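Local coordinates for protein cyclic GMP-AMP synthase-like receptor (Tribolium castaneum, PDB 7LT2) that senses double-stranded RNA and, as a nucleotidyltransferase, makes 2',3'-cGAMP from ATP and GTP to trigger innate immune responses, at residues G57-V65 / K259-E270; I281-K292 / T307-F315. One frame throughout, in Å; residues are numbered along the deposited sequence.

The two contacts lie on the same side of the chain's centre, about 14 Å apart between their centres, and both segments of contact 1 precede those of contact 2 in the sequence. Contact 1 ties the turn after strand 50-56 of the nucleotidyltransferase domain to helix 258-272; contact 2 packs helix 278-291, the next in the chain, against helix 301-318 in the helical HhH/H2TH-like domain. They touch directly. Asp61 OD2 makes a salt bridge of 3.0 Å with Lys282 NZ, and Val262 and Ile265 of contact 1 lean on the Phe285 ring. Ser58, Lys266 and Lys282 are assigned to ATP binding by similarity, so this junction probably borders the nucleotide site.

Contact 1: residues G57-V65 / K259-E270; sequences GSFYDGLKV and KPAVKLIKKLKE
Lys259, Lys263 and Lys266 of helix 258-272 reach three successive carbonyls, those of Asp61, Gly62 and Leu63. Lys266 is the one to follow: its CB lies 3.7 Å from Val65 CG2, CD and CE pass close to Leu63 O, and NZ ends 2.8 Å from that oxygen. The chain runs out straight and bends at chi3 (65°), which turns the ammonium onto the carbonyl, 43° above its plane. Just beyond, NZ comes near Ser58 CB, and a water on Val65 N accepts a weak bond from it. The first two carbonyls belong to a Schellman motif that closes the weakly bonded helix 58-61, with Gly62 at positive phi; that of Leu63 follows. This turn comes after strand 50-56 of the nucleotidyltransferase domain. Lys259, extended beyond CG, bonds Asp61 O through NZ at 2.8 Å, while the Asp61 carboxylate also forms a salt bridge with Arg249. Lys263 NZ makes only a weak bond to Gly62 O; two waters link it to Gly62 O and Lys64 O, and Ser15 is a further partner. Leu63 CD2 rests 3.8 Å from Val262 CG1, and Val65 CG1 touches Lys267 CD at 3.6 Å, their side chains at about a right angle.

Contact 2: residues I281-K292 / T307-F315; sequences IKTVFLHIIEQK and TTLREYNEF
Val284 and Phe315 meet in a helix-helix packing within the HhH/H2TH-like domain of this Mab-21 family protein. The segments 281-291 and 307-315 cross at 112°, their axes 10.3 Å apart at closest approach, and no hydrogen bond joins them. Val284 CG2 sits over one face of the Phe315 ring, a CH-pi contact 4.2 Å from the centroid and 24° off the normal. The other methyl, CG1, anti to the backbone N (chi1 165°), touches Phe315 CD2 and CE2. The His287 imidazole lies nearly parallel to the Phe315 ring, but slid so far that the two barely overlap; its NE2 is bonded to Pro322 O. Tyr312 turns an edge to Val284 CG2, while Ile281 CG1 approaches the same ring obliquely, 3.6 Å from CE1; the hydroxyl bonds His273. Phe285 CZ meets Thr308 OG1 at 3.5 Å, the two side chains crossing at about a right angle; that hydroxyl bonds Val304 O. Aliphatic packing continues with Ile288 CD1 against Thr308 CG2 and Glu311 CB. The helix 278-291 ends at the manganese site, which Ile289, Glu290 and Lys292 form together with Asp293; the Lys292 side chain itself stays about 6 Å from the ion. That side chain, bent at chi2, crosses Thr307 obliquely and makes a cation-pi contact with Phe296; Lys292 NZ lies 4.1 Å from Thr307 CG2.

Contact 1: residues G57-V65 / K259-E270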
# COMPACT_ATOMS: atom_id res chain seq x y z
N GLY A 57 -0.87 2.01 0.82
CA GLY A 57 -1.40 2.02 -0.54
C GLY A 57 -1.12 3.33 -1.25
O GLY A 57 -0.60 4.28 -0.69
N SER A 58 -1.48 3.34 -2.54
CA SER A 58 -1.16 4.49 -3.37
C SER A 58 -1.93 5.74 -2.95
O SER A 58 -1.41 6.86 -3.07
CB SER A 58 -1.42 4.17 -4.85
OG SER A 58 -2.80 3.95 -5.10
N PHE A 59 -3.16 5.58 -2.45
CA PHE A 59 -3.91 6.73 -1.95
C PHE A 59 -3.14 7.47 -0.86
O PHE A 59 -3.01 8.70 -0.90
CB PHE A 59 -5.28 6.27 -1.45
CG PHE A 59 -6.11 7.36 -0.84
CD1 PHE A 59 -6.38 8.52 -1.54
CD2 PHE A 59 -6.63 7.23 0.44
CE1 PHE A 59 -7.15 9.53 -0.98
CE2 PHE A 59 -7.40 8.23 1.01
CZ PHE A 59 -7.66 9.38 0.30
N TYR A 60 -2.59 6.74 0.11
CA TYR A 60 -1.85 7.38 1.19
C TYR A 60 -0.43 7.76 0.80
O TYR A 60 0.19 8.58 1.49
CB TYR A 60 -1.85 6.49 2.44
CG TYR A 60 -3.04 6.77 3.33
CD1 TYR A 60 -4.25 6.12 3.13
CD2 TYR A 60 -2.95 7.70 4.36
CE1 TYR A 60 -5.35 6.37 3.94
CE2 TYR A 60 -4.04 7.96 5.18
CZ TYR A 60 -5.24 7.30 4.96
OH TYR A 60 -6.32 7.57 5.77
N ASP A 61 0.11 7.18 -0.28
CA ASP A 61 1.38 7.63 -0.83
C ASP A 61 1.25 8.87 -1.69
O ASP A 61 2.27 9.44 -2.09
CB ASP A 61 2.03 6.53 -1.68
CG ASP A 61 2.69 5.45 -0.86
OD1 ASP A 61 3.05 5.72 0.31
OD2 ASP A 61 2.86 4.34 -1.39
N GLY A 62 0.03 9.30 -2.00
CA GLY A 62 -0.12 10.40 -2.93
C GLY A 62 0.14 10.02 -4.37
O GLY A 62 0.49 10.89 -5.17
N LEU A 63 -0.03 8.75 -4.71
CA LEU A 63 0.29 8.22 -6.03
C LEU A 63 -0.90 7.60 -6.73
O LEU A 63 -0.72 6.93 -7.76
CB LEU A 63 1.42 7.19 -5.93
CG LEU A 63 2.77 7.67 -5.39
CD1 LEU A 63 3.72 6.49 -5.26
CD2 LEU A 63 3.37 8.74 -6.30
N LYS A 64 -2.12 7.79 -6.22
CA LYS A 64 -3.30 7.19 -6.84
C LYS A 64 -3.72 7.98 -8.08
O LYS A 64 -3.83 9.21 -8.03
CB LYS A 64 -4.46 7.14 -5.83
CG LYS A 64 -5.77 6.60 -6.41
CD LYS A 64 -5.62 5.15 -6.89
CE LYS A 64 -6.89 4.65 -7.56
NZ LYS A 64 -6.68 3.36 -8.25
N VAL A 65 -3.93 7.26 -9.18
CA VAL A 65 -4.45 7.84 -10.42
C VAL A 65 -5.97 7.72 -10.40
O VAL A 65 -6.51 6.61 -10.31
CB VAL A 65 -3.86 7.13 -11.64
CG1 VAL A 65 -4.50 7.65 -12.92
CG2 VAL A 65 -2.35 7.29 -11.68
N LYS A 259 5.88 13.11 -7.61
CA LYS A 259 4.61 12.39 -7.56
C LYS A 259 3.75 12.67 -8.80
O LYS A 259 3.13 11.73 -9.32
CB LYS A 259 3.85 12.71 -6.26
CG LYS A 259 4.54 12.13 -5.04
CD LYS A 259 3.70 12.27 -3.78
CE LYS A 259 4.45 11.68 -2.58
NZ LYS A 259 3.64 11.76 -1.33
N PRO A 260 3.67 13.91 -9.32
CA PRO A 260 3.02 14.07 -10.63
C PRO A 260 3.64 13.21 -11.71
O PRO A 260 2.91 12.60 -12.51
CB PRO A 260 3.18 15.57 -10.91
CG PRO A 260 3.20 16.19 -9.55
CD PRO A 260 3.96 15.21 -8.69
N ALA A 261 4.97 13.11 -11.75
CA ALA A 261 5.62 12.30 -12.78
C ALA A 261 5.26 10.82 -12.64
O ALA A 261 5.03 10.14 -13.64
CB ALA A 261 7.14 12.49 -12.71
N VAL A 262 5.21 10.32 -11.40
CA VAL A 262 4.83 8.92 -11.20
C VAL A 262 3.42 8.68 -11.72
O VAL A 262 3.16 7.68 -12.40
CB VAL A 262 4.95 8.52 -9.72
CG1 VAL A 262 4.41 7.10 -9.52
CG2 VAL A 262 6.38 8.59 -9.26
N LYS A 263 2.50 9.58 -11.39
CA LYS A 263 1.10 9.38 -11.75
C LYS A 263 0.89 9.51 -13.25
O LYS A 263 0.07 8.78 -13.82
CB LYS A 263 0.22 10.35 -10.96
CG LYS A 263 0.09 9.93 -9.48
CD LYS A 263 -0.80 10.89 -8.70
CE LYS A 263 -0.03 12.12 -8.25
NZ LYS A 263 -0.83 12.96 -7.31
N LEU A 264 1.63 10.41 -13.91
CA LEU A 264 1.55 10.51 -15.37
C LEU A 264 1.99 9.20 -16.01
O LEU A 264 1.35 8.72 -16.96
CB LEU A 264 2.42 11.67 -15.87
CG LEU A 264 1.95 13.08 -15.53
CD1 LEU A 264 3.08 14.08 -15.71
CD2 LEU A 264 0.76 13.46 -16.38
N ILE A 265 3.07 8.60 -15.51
CA ILE A 265 3.52 7.32 -16.05
C ILE A 265 2.52 6.21 -15.72
O ILE A 265 2.22 5.36 -16.56
CB ILE A 265 4.94 6.99 -15.56
CG1 ILE A 265 5.94 7.99 -16.16
CG2 ILE A 265 5.32 5.56 -15.90
CD1 ILE A 265 7.36 7.82 -15.66
N LYS A 266 1.97 6.22 -14.50
CA LYS A 266 0.96 5.22 -14.15
C LYS A 266 -0.28 5.36 -15.02
O LYS A 266 -0.91 4.36 -15.39
CB LYS A 266 0.59 5.31 -12.67
CG LYS A 266 1.65 4.76 -11.72
CD LYS A 266 1.27 4.99 -10.26
CE LYS A 266 0.02 4.22 -9.87
NZ LYS A 266 -0.24 4.24 -8.39
N LYS A 267 -0.65 6.60 -15.36
CA LYS A 267 -1.79 6.81 -16.26
C LYS A 267 -1.50 6.22 -17.63
O LYS A 267 -2.36 5.57 -18.23
CB LYS A 267 -2.10 8.30 -16.37
CG LYS A 267 -3.34 8.65 -17.21
CD LYS A 267 -4.62 8.21 -16.52
CE LYS A 267 -5.86 8.81 -17.18
NZ LYS A 267 -5.99 8.36 -18.59
N LEU A 268 -0.28 6.43 -18.13
CA LEU A 268 0.14 5.82 -19.39
C LEU A 268 0.10 4.30 -19.30
O LEU A 268 -0.33 3.62 -20.24
CB LEU A 268 1.54 6.30 -19.75
CG LEU A 268 2.16 5.82 -21.07
CD1 LEU A 268 1.31 6.28 -22.25
CD2 LEU A 268 3.59 6.32 -21.20
N LYS A 269 0.54 3.75 -18.17
CA LYS A 269 0.52 2.31 -17.97
C LYS A 269 -0.90 1.77 -18.00
O LYS A 269 -1.17 0.73 -18.62
CB LYS A 269 1.21 1.96 -16.64
CG LYS A 269 1.26 0.47 -16.30
CD LYS A 269 0.09 0.03 -15.42
CE LYS A 269 0.22 0.58 -14.00
NZ LYS A 269 -0.86 0.06 -13.11
N GLU A 270 -1.83 2.46 -17.34
CA GLU A 270 -3.22 2.02 -17.32
C GLU A 270 -3.81 1.98 -18.72
O GLU A 270 -4.64 1.11 -19.03
CB GLU A 270 -4.07 2.94 -16.45
CG GLU A 270 -3.85 2.79 -14.96
CD GLU A 270 -4.76 3.70 -14.17
OE1 GLU A 270 -5.77 4.19 -14.73
OE2 GLU A 270 -4.48 3.95 -12.98
O HOH W 1 -0.10 13.59 -4.48
O HOH W 2 -3.06 11.51 -6.26
O HOH W 3 -3.41 4.31 -9.53

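Contact 2: residues I281-K292 / T307-F315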
# COMPACT_ATOMS: atom_id res chain seq x y z
N ILE A 281 6.41 0.34 -11.05
CA ILE A 281 6.72 1.72 -11.40
C ILE A 281 7.24 2.47 -10.18
O ILE A 281 8.23 3.20 -10.26
CB ILE A 281 5.49 2.41 -12.01
CG1 ILE A 281 5.15 1.77 -13.36
CG2 ILE A 281 5.75 3.90 -12.19
CD1 ILE A 281 3.79 2.18 -13.89
N LYS A 282 6.58 2.29 -9.03
CA LYS A 282 7.08 2.88 -7.79
C LYS A 282 8.52 2.45 -7.53
O LYS A 282 9.36 3.28 -7.16
CB LYS A 282 6.18 2.48 -6.62
CG LYS A 282 6.45 3.24 -5.32
CD LYS A 282 5.69 2.63 -4.15
CE LYS A 282 5.90 3.43 -2.87
NZ LYS A 282 5.33 2.72 -1.68
N THR A 283 8.82 1.17 -7.75
CA THR A 283 10.16 0.65 -7.52
C THR A 283 11.18 1.31 -8.44
O THR A 283 12.29 1.65 -8.02
CB THR A 283 10.18 -0.87 -7.71
OG1 THR A 283 9.34 -1.48 -6.72
CG2 THR A 283 11.59 -1.41 -7.57
N VAL A 284 10.82 1.50 -9.72
CA VAL A 284 11.72 2.20 -10.63
C VAL A 284 12.05 3.59 -10.09
O VAL A 284 13.21 4.02 -10.12
CB VAL A 284 11.09 2.27 -12.04
CG1 VAL A 284 11.81 3.29 -12.91
CG2 VAL A 284 11.14 0.89 -12.70
N PHE A 285 11.05 4.29 -9.55
CA PHE A 285 11.32 5.63 -9.02
C PHE A 285 12.19 5.59 -7.76
O PHE A 285 12.99 6.50 -7.55
CB PHE A 285 10.01 6.38 -8.76
CG PHE A 285 9.52 7.14 -9.96
CD1 PHE A 285 8.84 6.48 -10.97
CD2 PHE A 285 9.76 8.50 -10.08
CE1 PHE A 285 8.39 7.17 -12.09
CE2 PHE A 285 9.32 9.20 -11.19
CZ PHE A 285 8.63 8.53 -12.20
N LEU A 286 12.06 4.55 -6.92
CA LEU A 286 12.99 4.39 -5.80
C LEU A 286 14.42 4.28 -6.30
O LEU A 286 15.33 4.89 -5.74
CB LEU A 286 12.61 3.18 -4.95
CG LEU A 286 11.28 3.21 -4.20
CD1 LEU A 286 11.05 1.90 -3.47
CD2 LEU A 286 11.25 4.38 -3.21
N HIS A 287 14.64 3.50 -7.37
CA HIS A 287 15.97 3.41 -7.95
C HIS A 287 16.42 4.75 -8.52
O HIS A 287 17.58 5.14 -8.37
CB HIS A 287 16.00 2.34 -9.04
CG HIS A 287 15.88 0.95 -8.51
ND1 HIS A 287 16.80 0.41 -7.63
CD2 HIS A 287 14.95 -0.01 -8.72
CE1 HIS A 287 16.44 -0.82 -7.34
NE2 HIS A 287 15.33 -1.11 -7.98
N ILE A 288 15.51 5.47 -9.19
CA ILE A 288 15.86 6.77 -9.75
C ILE A 288 16.21 7.77 -8.64
O ILE A 288 17.15 8.56 -8.78
CB ILE A 288 14.72 7.30 -10.65
CG1 ILE A 288 14.56 6.40 -11.87
CG2 ILE A 288 15.00 8.73 -11.09
CD1 ILE A 288 13.43 6.82 -12.77
N ILE A 289 15.47 7.73 -7.53
CA ILE A 289 15.81 8.57 -6.38
C ILE A 289 17.23 8.30 -5.93
O ILE A 289 17.99 9.23 -5.61
CB ILE A 289 14.81 8.35 -5.23
CG1 ILE A 289 13.46 9.00 -5.53
CG2 ILE A 289 15.38 8.88 -3.91
CD1 ILE A 289 12.36 8.55 -4.60
N GLU A 290 17.62 7.03 -5.87
CA GLU A 290 18.96 6.68 -5.42
C GLU A 290 20.02 7.16 -6.41
O GLU A 290 21.11 7.59 -6.00
CB GLU A 290 19.06 5.16 -5.22
CG GLU A 290 20.47 4.64 -4.92
CD GLU A 290 21.03 5.13 -3.59
OE1 GLU A 290 20.28 5.68 -2.76
OE2 GLU A 290 22.25 4.95 -3.37
N GLN A 291 19.70 7.12 -7.70
CA GLN A 291 20.67 7.46 -8.74
C GLN A 291 20.83 8.96 -8.91
O GLN A 291 21.95 9.44 -9.15
CB GLN A 291 20.25 6.83 -10.07
CG GLN A 291 21.25 7.03 -11.19
CD GLN A 291 22.60 6.41 -10.87
OE1 GLN A 291 22.68 5.22 -10.57
NE2 GLN A 291 23.65 7.22 -10.92
N LYS A 292 19.75 9.71 -8.80
CA LYS A 292 19.74 11.13 -9.15
C LYS A 292 20.18 11.99 -7.97
O LYS A 292 19.93 11.65 -6.81
CB LYS A 292 18.34 11.57 -9.60
CG LYS A 292 17.86 10.94 -10.90
CD LYS A 292 18.72 11.37 -12.07
CE LYS A 292 18.13 10.86 -13.37
NZ LYS A 292 19.01 11.09 -14.54
N THR A 307 12.42 12.34 -18.65
CA THR A 307 13.62 11.62 -18.26
C THR A 307 13.29 10.33 -17.52
O THR A 307 13.88 9.28 -17.80
CB THR A 307 14.52 12.51 -17.40
OG1 THR A 307 15.01 13.59 -18.21
CG2 THR A 307 15.70 11.72 -16.86
N THR A 308 12.33 10.38 -16.59
CA THR A 308 11.97 9.16 -15.86
C THR A 308 11.24 8.18 -16.76
O THR A 308 11.37 6.97 -16.58
CB THR A 308 11.13 9.48 -14.61
OG1 THR A 308 9.94 10.22 -14.96
CG2 THR A 308 11.95 10.28 -13.61
N LEU A 309 10.48 8.67 -17.74
CA LEU A 309 9.84 7.77 -18.70
C LEU A 309 10.87 7.01 -19.52
O LEU A 309 10.73 5.81 -19.74
CB LEU A 309 8.90 8.55 -19.62
CG LEU A 309 8.19 7.76 -20.73
CD1 LEU A 309 7.29 6.67 -20.18
CD2 LEU A 309 7.40 8.70 -21.64
N ARG A 310 11.93 7.70 -19.96
CA ARG A 310 13.01 7.04 -20.69
C ARG A 310 13.69 5.98 -19.83
O ARG A 310 13.98 4.87 -20.31
CB ARG A 310 14.03 8.07 -21.16
CG ARG A 310 13.53 9.01 -22.25
CD ARG A 310 14.62 9.98 -22.67
NE ARG A 310 14.12 11.00 -23.58
CZ ARG A 310 14.04 10.87 -24.89
NH1 ARG A 310 14.41 9.75 -25.50
NH2 ARG A 310 13.56 11.87 -25.62
N GLU A 311 13.95 6.30 -18.55
CA GLU A 311 14.64 5.36 -17.67
C GLU A 311 13.73 4.18 -17.31
O GLU A 311 14.20 3.04 -17.22
CB GLU A 311 15.15 6.09 -16.42
CG GLU A 311 16.65 6.39 -16.44
CD GLU A 311 17.49 5.13 -16.43
OE1 GLU A 311 17.51 4.46 -15.37
OE2 GLU A 311 18.11 4.82 -17.47
N TYR A 312 12.44 4.45 -17.12
CA TYR A 312 11.45 3.38 -16.94
C TYR A 312 11.46 2.42 -18.12
O TYR A 312 11.43 1.19 -17.94
CB TYR A 312 10.07 4.02 -16.74
CG TYR A 312 8.88 3.09 -16.80
CD1 TYR A 312 8.73 2.06 -15.88
CD2 TYR A 312 7.87 3.28 -17.73
CE1 TYR A 312 7.63 1.22 -15.92
CE2 TYR A 312 6.77 2.46 -17.78
CZ TYR A 312 6.65 1.43 -16.87
OH TYR A 312 5.55 0.62 -16.92
N ASN A 313 11.54 2.95 -19.35
CA ASN A 313 11.61 2.08 -20.52
C ASN A 313 12.88 1.23 -20.51
O ASN A 313 12.84 0.07 -20.96
CB ASN A 313 11.55 2.92 -21.80
CG ASN A 313 11.18 2.09 -23.01
OD1 ASN A 313 10.57 1.03 -22.88
ND2 ASN A 313 11.54 2.57 -24.19
N GLU A 314 13.99 1.76 -20.01
CA GLU A 314 15.23 0.98 -19.97
C GLU A 314 15.12 -0.21 -19.01
O GLU A 314 15.67 -1.28 -19.29
CB GLU A 314 16.41 1.86 -19.59
CG GLU A 314 16.71 2.97 -20.59
CD GLU A 314 17.16 2.44 -21.94
OE1 GLU A 314 17.55 1.26 -22.02
OE2 GLU A 314 17.12 3.22 -22.92
N PHE A 315 14.44 -0.02 -17.88
CA PHE A 315 14.18 -1.15 -16.99
C PHE A 315 13.36 -2.22 -17.69
O PHE A 315 13.67 -3.41 -17.60
CB PHE A 315 13.44 -0.67 -15.73
CG PHE A 315 14.34 -0.08 -14.68
CD1 PHE A 315 14.98 -0.89 -13.75
CD2 PHE A 315 14.52 1.29 -14.59
CE1 PHE A 315 15.80 -0.34 -12.77
CE2 PHE A 315 15.33 1.84 -13.61
CZ PHE A 315 15.97 1.02 -12.70